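Local coordinates for ABC transporter, periplasmic substrate-binding protein (Thermotoga maritima, PDB 2HPG) that probably captures a small solute in the periplasm and hands it to a tripartite ATP-independent (TRAP) transporter in the inner membrane, at residues Ala298-Ala301 with Tyr302-Leu305; Leu241-Glu244 with Tyr245-Ile248; Val183-Gly186 with Glu187-Thr190. All coordinates share one frame; numbering follows the deposited sequence.

In the fold
Each of the three interactions is a local contact on a different helix of a periplasmic binding protein: interaction 3 comes first in the chain, then 2, then 1. Interactions 1 and 2 are partly buried, whereas interaction 3 is a surface contact. Interaction 1 belongs to the last turns of helix 291-305, with one flank buried and the other carrying a polar side-chain bond. Interaction 2 opens the long helix 243-278 with a proline at the N-cap, where main-chain bonds and apolar contact prevail. Interaction 3 starts helix 188-193 and uses water to complete its turn. Interactions 2 and 3 lie on opposite sides of the chain's centre, their nearest atoms about 30 Å apart.

Interaction 1: residues Ala298-Ala301 with Tyr302-Leu305; sequences AKQA and YKNL
Gln300 and Asn304 join their side-chain amides one turn apart: NE2 of Gln300 donates to OD1 of Asn304 at 2.6 Å, a short bond bent to 147° at the hydrogen. The two amide planes stand 61° apart, and the donor is tilted out of the Asn304 carbonyl plane. Gln300 reaches its partner by bending at chi2 (58°), which turns the amide forward along the helix, toward Asn304. Its OE1 lies against the last methylene of Lys303, CE, at 3.3 Å. On another flank, Tyr302 brings CD2 to within 3.4 Å of Ala298 O, the carbonyl oxygen lying in the ring plane at its edge.

Beneath these contacts run the backbone bonds Lys303 N to Lys299 O, Asn304 N to Gln300 O (2.9 Å) and Leu305 N to Ala301 O. Further out, Tyr302 OH bonds to Ala90 O and Lys299 makes a cation-pi contact with Phe95, while Ala301 and Asn304 touch helix 167-176. Buried Ala298, Ala301 and Tyr302 against exposed Gln300, Lys303 and Asn304 make this an amphipathic helix end, with an i to i+4 side-chain hydrogen bond among the exposed residues, next to helix 167-176.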
ATOM      1  N   ALA A 298      15.566  10.644  -2.588  1.00 28.35           N
ATOM      2  CA  ALA A 298      14.479   9.872  -3.201  1.00 28.74           C
ATOM      3  C   ALA A 298      14.296  10.138  -4.705  1.00 29.19           C
ATOM      4  O   ALA A 298      13.968   9.219  -5.461  1.00 29.26           O
ATOM      5  CB  ALA A 298      13.160  10.117  -2.459  1.00 27.85           C
ATOM      6  N   LYS A 299      14.518  11.383  -5.131  1.00 30.04           N
ATOM      7  CA  LYS A 299      14.372  11.781  -6.544  1.00 30.35           C
ATOM      8  C   LYS A 299      15.132  10.873  -7.504  1.00 30.30           C
ATOM      9  O   LYS A 299      14.677  10.627  -8.612  1.00 31.00           O
ATOM     10  CB  LYS A 299      14.798  13.246  -6.759  1.00 31.01           C
ATOM     11  CG  LYS A 299      13.911  14.287  -6.035  1.00 33.28           C
ATOM     12  CD  LYS A 299      12.490  14.393  -6.644  1.00 35.54           C
ATOM     13  CE  LYS A 299      11.773  15.703  -6.243  1.00 35.21           C
ATOM     14  NZ  LYS A 299      10.766  16.166  -7.265  1.00 36.50           N
ATOM     15  N   GLN A 300      16.275  10.350  -7.084  1.00 30.54           N
ATOM     16  CA  GLN A 300      17.062   9.457  -7.940  1.00 30.18           C
ATOM     17  C   GLN A 300      16.372   8.106  -8.256  1.00 29.96           C
ATOM     18  O   GLN A 300      16.672   7.473  -9.268  1.00 30.04           O
ATOM     19  CB  GLN A 300      18.439   9.211  -7.316  1.00 30.30           C
ATOM     20  CG  GLN A 300      19.471   8.548  -8.252  1.00 31.74           C
ATOM     21  CD  GLN A 300      19.719   9.348  -9.535  1.00 34.10           C
ATOM     22  OE1 GLN A 300      19.880  10.570  -9.500  1.00 35.85           O
ATOM     23  NE2 GLN A 300      19.740   8.657 -10.668  1.00 34.47           N
ATOM     24  N   ALA A 301      15.477   7.648  -7.385  1.00 29.79           N
ATOM     25  CA  ALA A 301      14.675   6.462  -7.680  1.00 29.57           C
ATOM     26  C   ALA A 301      13.677   6.766  -8.800  1.00 29.34           C
ATOM     27  O   ALA A 301      13.458   5.946  -9.683  1.00 29.87           O
ATOM     28  CB  ALA A 301      13.948   5.977  -6.424  1.00 29.69           C
ATOM     29  N   TYR A 302      13.090   7.955  -8.770  1.00 28.86           N
ATOM     30  CA  TYR A 302      12.161   8.372  -9.814  1.00 29.09           C
ATOM     31  C   TYR A 302      12.877   8.377 -11.179  1.00 30.14           C
ATOM     32  O   TYR A 302      12.345   7.870 -12.182  1.00 30.86           O
ATOM     33  CB  TYR A 302      11.564   9.741  -9.508  1.00 27.29           C
ATOM     34  CG  TYR A 302      10.577   9.753  -8.352  1.00 26.67           C
ATOM     35  CD1 TYR A 302       9.222   9.918  -8.567  1.00 24.70           C
ATOM     36  CD2 TYR A 302      11.011   9.600  -7.037  1.00 26.32           C
ATOM     37  CE1 TYR A 302       8.314   9.930  -7.501  1.00 25.20           C
ATOM     38  CE2 TYR A 302      10.113   9.604  -5.976  1.00 24.64           C
ATOM     39  CZ  TYR A 302       8.769   9.758  -6.216  1.00 24.09           C
ATOM     40  OH  TYR A 302       7.891   9.765  -5.156  1.00 23.66           O
ATOM     41  N   LYS A 303      14.102   8.894 -11.196  1.00 30.62           N
ATOM     42  CA  LYS A 303      14.907   8.932 -12.411  1.00 31.39           C
ATOM     43  C   LYS A 303      15.376   7.548 -12.864  1.00 31.59           C
ATOM     44  O   LYS A 303      15.307   7.231 -14.046  1.00 31.69           O
ATOM     45  CB  LYS A 303      16.104   9.862 -12.195  1.00 31.65           C
ATOM     46  CG  LYS A 303      15.708  11.353 -12.114  1.00 32.87           C
ATOM     47  CD  LYS A 303      16.848  12.282 -11.625  1.00 34.26           C
ATOM     48  CE  LYS A 303      18.247  11.800 -12.029  1.00 36.81           C
ATOM     49  NZ  LYS A 303      18.400  11.506 -13.489  1.00 39.41           N
ATOM     50  N   ASN A 304      15.852   6.720 -11.937  1.00 31.29           N
ATOM     51  CA  ASN A 304      16.313   5.382 -12.296  1.00 31.42           C
ATOM     52  C   ASN A 304      15.225   4.495 -12.930  1.00 31.21           C
ATOM     53  O   ASN A 304      15.519   3.628 -13.764  1.00 30.59           O
ATOM     54  CB  ASN A 304      16.929   4.675 -11.086  1.00 31.35           C
ATOM     55  CG  ASN A 304      18.251   5.285 -10.665  1.00 32.89           C
ATOM     56  OD1 ASN A 304      18.680   6.302 -11.222  1.00 33.38           O
ATOM     57  ND2 ASN A 304      18.908   4.669  -9.666  1.00 32.67           N
ATOM     58  N   LEU A 305      13.978   4.718 -12.533  1.00 31.20           N
ATOM     59  CA  LEU A 305      12.865   3.927 -13.023  1.00 31.18           C
ATOM     60  C   LEU A 305      12.124   4.587 -14.172  1.00 31.27           C
ATOM     61  O   LEU A 305      11.334   3.928 -14.815  1.00 31.63           O
ATOM     62  CB  LEU A 305      11.880   3.597 -11.885  1.00 30.86           C
ATOM     63  CG  LEU A 305      12.398   2.586 -10.855  1.00 29.88           C
ATOM     64  CD1 LEU A 305      11.395   2.365  -9.731  1.00 28.02           C
ATOM     65  CD2 LEU A 305      12.741   1.262 -11.529  1.00 29.92           C
TER

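Interaction 2: residues Leu241-Glu244 with Tyr245-Ile248; sequences LPKE and YQKI
Tyr245 meets Pro242 in the first turn of helix 243-278, three residues after the proline at the N-cap. The proline CG approaches Tyr245 CD2 at 3.4 Å, an apolar touch in which the two side chains run at a slant to each other. The tyrosine CG stands opposite its own carbonyl carbon (chi1 -69°), which swings the ring back toward the helix start, beside the proline ring; the phenol OH then bonds to Asp41. Leu241 adds to this patch, its CD1 lying 4.2 Å from Tyr245 CB, and both Leu241 and Pro242 also touch Tyr9 of strand 9-14.

At Gln246 the backbone N donates to Pro242 O at 3.0 Å, a nearly straight bond (160°) in the carbonyl plane. The same oxygen takes a weak bond from Tyr245 N. Lys243 lies alongside the Gln246 side chain, pointing the same way, while Leu241 CB packs at 4.0 Å from Gln246 CG. Lys247 N continues the helical i to i+4 series to Lys243 O at 3.1 Å. Ile248 N then reaches Glu244 O at 3.1 Å, and Ile248 CG1 presses close to that same carbonyl oxygen.

The N-cap proline has no side-chain acceptor to offer the N-H groups of the first turn, so what it contributes is its carbonyl oxygen and an apolar ring.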
ATOM      1  N   LEU A 241     -21.597  -7.248 -14.839  1.00 31.49           N
ATOM      2  CA  LEU A 241     -22.570  -6.874 -13.832  1.00 31.56           C
ATOM      3  C   LEU A 241     -23.437  -5.762 -14.364  1.00 31.68           C
ATOM      4  O   LEU A 241     -22.989  -4.990 -15.205  1.00 31.74           O
ATOM      5  CB  LEU A 241     -21.891  -6.322 -12.575  1.00 31.88           C
ATOM      6  CG  LEU A 241     -21.159  -7.211 -11.574  1.00 32.56           C
ATOM      7  CD1 LEU A 241     -20.673  -6.299 -10.450  1.00 31.98           C
ATOM      8  CD2 LEU A 241     -22.033  -8.316 -11.017  1.00 30.87           C
ATOM      9  N   PRO A 242     -24.657  -5.631 -13.824  1.00 31.84           N
ATOM     10  CA  PRO A 242     -25.467  -4.469 -14.147  1.00 32.63           C
ATOM     11  C   PRO A 242     -24.801  -3.187 -13.665  1.00 32.99           C
ATOM     12  O   PRO A 242     -24.132  -3.203 -12.641  1.00 32.42           O
ATOM     13  CB  PRO A 242     -26.769  -4.696 -13.376  1.00 32.25           C
ATOM     14  CG  PRO A 242     -26.622  -5.948 -12.632  1.00 32.13           C
ATOM     15  CD  PRO A 242     -25.311  -6.550 -12.881  1.00 31.92           C
ATOM     16  N   LYS A 243     -25.011  -2.087 -14.387  1.00 33.53           N
ATOM     17  CA  LYS A 243     -24.409  -0.796 -14.034  1.00 33.89           C
ATOM     18  C   LYS A 243     -24.688  -0.346 -12.602  1.00 33.61           C
ATOM     19  O   LYS A 243     -23.816   0.220 -11.961  1.00 33.80           O
ATOM     20  CB  LYS A 243     -24.863   0.293 -15.006  1.00 35.09           C
ATOM     21  CG  LYS A 243     -24.320   0.107 -16.409  1.00 37.07           C
ATOM     22  CD  LYS A 243     -22.855   0.518 -16.499  1.00 40.13           C
ATOM     23  CE  LYS A 243     -22.314   0.304 -17.907  1.00 41.42           C
ATOM     24  NZ  LYS A 243     -22.237  -1.161 -18.232  1.00 43.98           N
ATOM     25  N   GLU A 244     -25.892  -0.584 -12.098  1.00 33.23           N
ATOM     26  CA  GLU A 244     -26.246  -0.208 -10.734  0.50 33.13           C
ATOM     27  C   GLU A 244     -25.329  -0.910  -9.739  1.00 32.90           C
ATOM     28  O   GLU A 244     -24.920  -0.336  -8.728  1.00 32.47           O
ATOM     29  CB  GLU A 244     -27.696  -0.585 -10.419  0.50 33.09           C
ATOM     30  CG  GLU A 244     -28.210   0.024  -9.113  0.50 33.46           C
ATOM     31  CD  GLU A 244     -29.338  -0.757  -8.454  0.50 33.60           C
ATOM     32  OE1 GLU A 244     -30.029  -1.538  -9.145  0.50 35.17           O
ATOM     33  OE2 GLU A 244     -29.537  -0.574  -7.231  0.50 34.54           O
ATOM     34  N   TYR A 245     -25.033  -2.176 -10.016  1.00 32.66           N
ATOM     35  CA  TYR A 245     -24.190  -2.963  -9.114  1.00 32.49           C
ATOM     36  C   TYR A 245     -22.733  -2.553  -9.245  1.00 31.88           C
ATOM     37  O   TYR A 245     -21.995  -2.550  -8.271  1.00 31.47           O
ATOM     38  CB  TYR A 245     -24.348  -4.459  -9.384  1.00 32.59           C
ATOM     39  CG  TYR A 245     -25.684  -5.054  -9.008  1.00 32.05           C
ATOM     40  CD1 TYR A 245     -26.658  -4.321  -8.330  1.00 32.04           C
ATOM     41  CD2 TYR A 245     -25.959  -6.388  -9.300  1.00 32.96           C
ATOM     42  CE1 TYR A 245     -27.880  -4.903  -7.979  1.00 32.07           C
ATOM     43  CE2 TYR A 245     -27.166  -6.975  -8.950  1.00 32.51           C
ATOM     44  CZ  TYR A 245     -28.126  -6.230  -8.302  1.00 32.80           C
ATOM     45  OH  TYR A 245     -29.316  -6.844  -7.962  1.00 34.03           O
ATOM     46  N   GLN A 246     -22.325  -2.209 -10.454  1.00 31.63           N
ATOM     47  CA  GLN A 246     -20.995  -1.680 -10.683  1.00 32.10           C
ATOM     48  C   GLN A 246     -20.745  -0.455  -9.798  1.00 32.01           C
ATOM     49  O   GLN A 246     -19.685  -0.334  -9.170  1.00 32.01           O
ATOM     50  CB  GLN A 246     -20.812  -1.320 -12.165  1.00 32.06           C
ATOM     51  CG  GLN A 246     -20.774  -2.519 -13.091  1.00 32.95           C
ATOM     52  CD  GLN A 246     -20.517  -2.159 -14.548  1.00 33.45           C
ATOM     53  OE1 GLN A 246     -20.693  -2.988 -15.436  1.00 37.47           O
ATOM     54  NE2 GLN A 246     -20.099  -0.938 -14.798  1.00 33.62           N
ATOM     55  N   LYS A 247     -21.728   0.439  -9.739  1.00 31.91           N
ATOM     56  CA  LYS A 247     -21.610   1.667  -8.957  1.00 32.09           C
ATOM     57  C   LYS A 247     -21.633   1.415  -7.466  1.00 31.13           C
ATOM     58  O   LYS A 247     -20.865   2.034  -6.742  1.00 31.12           O
ATOM     59  CB  LYS A 247     -22.707   2.685  -9.323  1.00 32.71           C
ATOM     60  CG  LYS A 247     -22.396   3.495 -10.569  1.00 34.39           C
ATOM     61  CD  LYS A 247     -23.310   4.717 -10.705  1.00 34.80           C
ATOM     62  CE  LYS A 247     -23.162   5.364 -12.086  1.00 36.66           C
ATOM     63  NZ  LYS A 247     -23.773   6.746 -12.148  1.00 37.66           N
ATOM     64  N   ILE A 248     -22.522   0.534  -7.007  1.00 29.89           N
ATOM     65  CA  ILE A 248     -22.564   0.144  -5.604  1.00 29.84           C
ATOM     66  C   ILE A 248     -21.231  -0.450  -5.133  1.00 29.54           C
ATOM     67  O   ILE A 248     -20.737  -0.120  -4.052  1.00 28.79           O
ATOM     68  CB  ILE A 248     -23.660  -0.889  -5.339  1.00 29.62           C
ATOM     69  CG1 ILE A 248     -25.051  -0.248  -5.491  1.00 29.83           C
ATOM     70  CG2 ILE A 248     -23.520  -1.483  -3.920  1.00 28.98           C
ATOM     71  CD1 ILE A 248     -26.147  -1.232  -5.825  1.00 29.75           C
TER

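Interaction 3: residues Val183-Gly186 with Glu187-Thr190; sequences VNFG and EIYT
Phe185 O is gripped twice: by Ile188 N at 3.2 Å, nearly straight at 170°, and by water 1, which donates to it at 3.1 Å. This is the 3-10 turn that leads into helix 188-193, with Glu187 at the N-cap position. Ile188 N comes from well above the carbonyl plane, not along a lone pair. The preceding bond of the turn, Glu187 N to Asn184 O, is shorter at 2.8 Å, again with the donor above the plane.

Beyond the 3-10 bonds, water takes over. Water 1 also accepts from Tyr189 N at 2.9 Å, so it stands in the gap between Phe185 O and the amide four residues on. Water 2 repeats the pattern one step along: it donates to Gly186 O at 2.8 Å and accepts from Thr190 N at 3.0 Å. Two water bridges thus stand where direct i to i+4 bonds would be; further on, Thr194 OG1 bonds to Thr190 O. Asn184 OD1 takes a weak Asx-turn bond from Gly186 N.

Val183 CG1 meets Glu187 CB at 3.8 Å, the two side chains crossing at about a right angle, and Val183 O is bonded to Arg162. Phe185 and Ile188 both lean on Arg162 of strand 160-162. The phenylalanine chi1 (-177°) swings the ring to the side of Ile188, and the rotation about CB-CG presents a face to the isoleucine CD1, which makes a CH-pi contact 4.1 Å from the Phe185 ring centroid and 28° off its normal.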
ATOM      1  N   VAL A 183      12.914 -10.220   1.733  1.00 22.22           N
ATOM      2  CA  VAL A 183      12.711 -11.322   2.676  1.00 22.05           C
ATOM      3  C   VAL A 183      11.227 -11.485   2.889  1.00 23.20           C
ATOM      4  O   VAL A 183      10.543 -10.503   3.136  1.00 22.93           O
ATOM      5  CB  VAL A 183      13.308 -11.033   4.068  1.00 22.58           C
ATOM      6  CG1 VAL A 183      13.176 -12.250   4.961  1.00 21.00           C
ATOM      7  CG2 VAL A 183      14.762 -10.576   3.977  1.00 20.34           C
ATOM      8  N   ASN A 184      10.722 -12.705   2.791  1.00 23.56           N
ATOM      9  CA  ASN A 184       9.321 -12.976   3.108  1.00 24.88           C
ATOM     10  C   ASN A 184       9.018 -12.363   4.466  1.00 24.48           C
ATOM     11  O   ASN A 184       9.812 -12.489   5.389  1.00 23.82           O
ATOM     12  CB  ASN A 184       9.091 -14.488   3.141  1.00 26.05           C
ATOM     13  CG  ASN A 184       7.629 -14.865   3.160  1.00 30.10           C
ATOM     14  OD1 ASN A 184       6.962 -14.848   4.214  1.00 35.25           O
ATOM     15  ND2 ASN A 184       7.118 -15.252   1.991  1.00 35.15           N
ATOM     16  N   PHE A 185       7.881 -11.683   4.572  1.00 24.29           N
ATOM     17  CA  PHE A 185       7.545 -10.902   5.756  1.00 24.80           C
ATOM     18  C   PHE A 185       7.582 -11.750   7.020  1.00 24.21           C
ATOM     19  O   PHE A 185       8.105 -11.321   8.049  1.00 24.10           O
ATOM     20  CB  PHE A 185       6.155 -10.306   5.582  1.00 26.04           C
ATOM     21  CG  PHE A 185       5.727  -9.422   6.709  1.00 28.75           C
ATOM     22  CD1 PHE A 185       5.860  -8.045   6.616  1.00 28.65           C
ATOM     23  CD2 PHE A 185       5.182  -9.971   7.871  1.00 29.62           C
ATOM     24  CE1 PHE A 185       5.459  -7.227   7.665  1.00 30.29           C
ATOM     25  CE2 PHE A 185       4.775  -9.154   8.915  1.00 31.50           C
ATOM     26  CZ  PHE A 185       4.915  -7.780   8.810  1.00 29.63           C
ATOM     27  N   GLY A 186       7.020 -12.953   6.932  1.00 23.69           N
ATOM     28  CA  GLY A 186       7.007 -13.890   8.050  1.00 23.55           C
ATOM     29  C   GLY A 186       8.393 -14.330   8.476  1.00 23.06           C
ATOM     30  O   GLY A 186       8.544 -14.963   9.520  1.00 23.58           O
ATOM     31  N   GLU A 187       9.408 -14.009   7.675  1.00 22.58           N
ATOM     32  CA  GLU A 187      10.798 -14.388   7.982  1.00 22.33           C
ATOM     33  C   GLU A 187      11.710 -13.221   8.376  1.00 21.58           C
ATOM     34  O   GLU A 187      12.919 -13.411   8.560  1.00 20.97           O
ATOM     35  CB  GLU A 187      11.402 -15.122   6.779  1.00 22.63           C
ATOM     36  CG  GLU A 187      11.234 -16.647   6.827  1.00 23.91           C
ATOM     37  CD  GLU A 187      11.705 -17.292   5.556  1.00 25.09           C
ATOM     38  OE1 GLU A 187      12.562 -18.206   5.626  1.00 27.69           O
ATOM     39  OE2 GLU A 187      11.233 -16.861   4.473  1.00 28.40           O
ATOM     40  N   ILE A 188      11.146 -12.018   8.515  1.00 20.70           N
ATOM     41  CA  ILE A 188      11.939 -10.838   8.902  1.00 19.99           C
ATOM     42  C   ILE A 188      12.578 -11.069  10.278  1.00 19.54           C
ATOM     43  O   ILE A 188      13.762 -10.833  10.471  1.00 19.00           O
ATOM     44  CB  ILE A 188      11.064  -9.534   8.934  1.00 19.69           C
ATOM     45  CG1 ILE A 188      10.506  -9.181   7.552  1.00 19.09           C
ATOM     46  CG2 ILE A 188      11.870  -8.329   9.421  1.00 19.30           C
ATOM     47  CD1 ILE A 188       9.420  -8.053   7.623  1.00 19.39           C
ATOM     48  N   TYR A 189      11.794 -11.550  11.243  1.00 19.61           N
ATOM     49  CA  TYR A 189      12.348 -11.814  12.570  1.00 19.90           C
ATOM     50  C   TYR A 189      13.568 -12.753  12.484  1.00 20.22           C
ATOM     51  O   TYR A 189      14.640 -12.444  13.029  1.00 20.05           O
ATOM     52  CB  TYR A 189      11.265 -12.397  13.489  1.00 20.20           C
ATOM     53  CG  TYR A 189      11.647 -12.426  14.946  1.00 19.45           C
ATOM     54  CD1 TYR A 189      11.050 -11.564  15.869  1.00 20.61           C
ATOM     55  CD2 TYR A 189      12.593 -13.319  15.413  1.00 20.66           C
ATOM     56  CE1 TYR A 189      11.393 -11.596  17.208  1.00 19.21           C
ATOM     57  CE2 TYR A 189      12.957 -13.340  16.745  1.00 19.73           C
ATOM     58  CZ  TYR A 189      12.350 -12.488  17.638  1.00 20.48           C
ATOM     59  OH  TYR A 189      12.722 -12.537  18.977  1.00 19.09           O
ATOM     60  N   THR A 190      13.406 -13.877  11.772  1.00 20.80           N
ATOM     61  CA  THR A 190      14.496 -14.852  11.545  1.00 20.55           C
ATOM     62  C   THR A 190      15.701 -14.223  10.862  1.00 20.19           C
ATOM     63  O   THR A 190      16.857 -14.474  11.238  1.00 19.34           O
ATOM     64  CB  THR A 190      14.022 -16.001  10.639  1.00 21.53           C
ATOM     65  OG1 THR A 190      12.847 -16.597  11.188  1.00 22.61           O
ATOM     66  CG2 THR A 190      15.098 -17.073  10.479  1.00 20.39           C
TER
HETATM   67  O   HOH W   1       8.876 -11.633  11.049  1.00 18.75           O
HETATM   68  O   HOH W   2      10.657 -15.070  11.294  1.00 26.45           O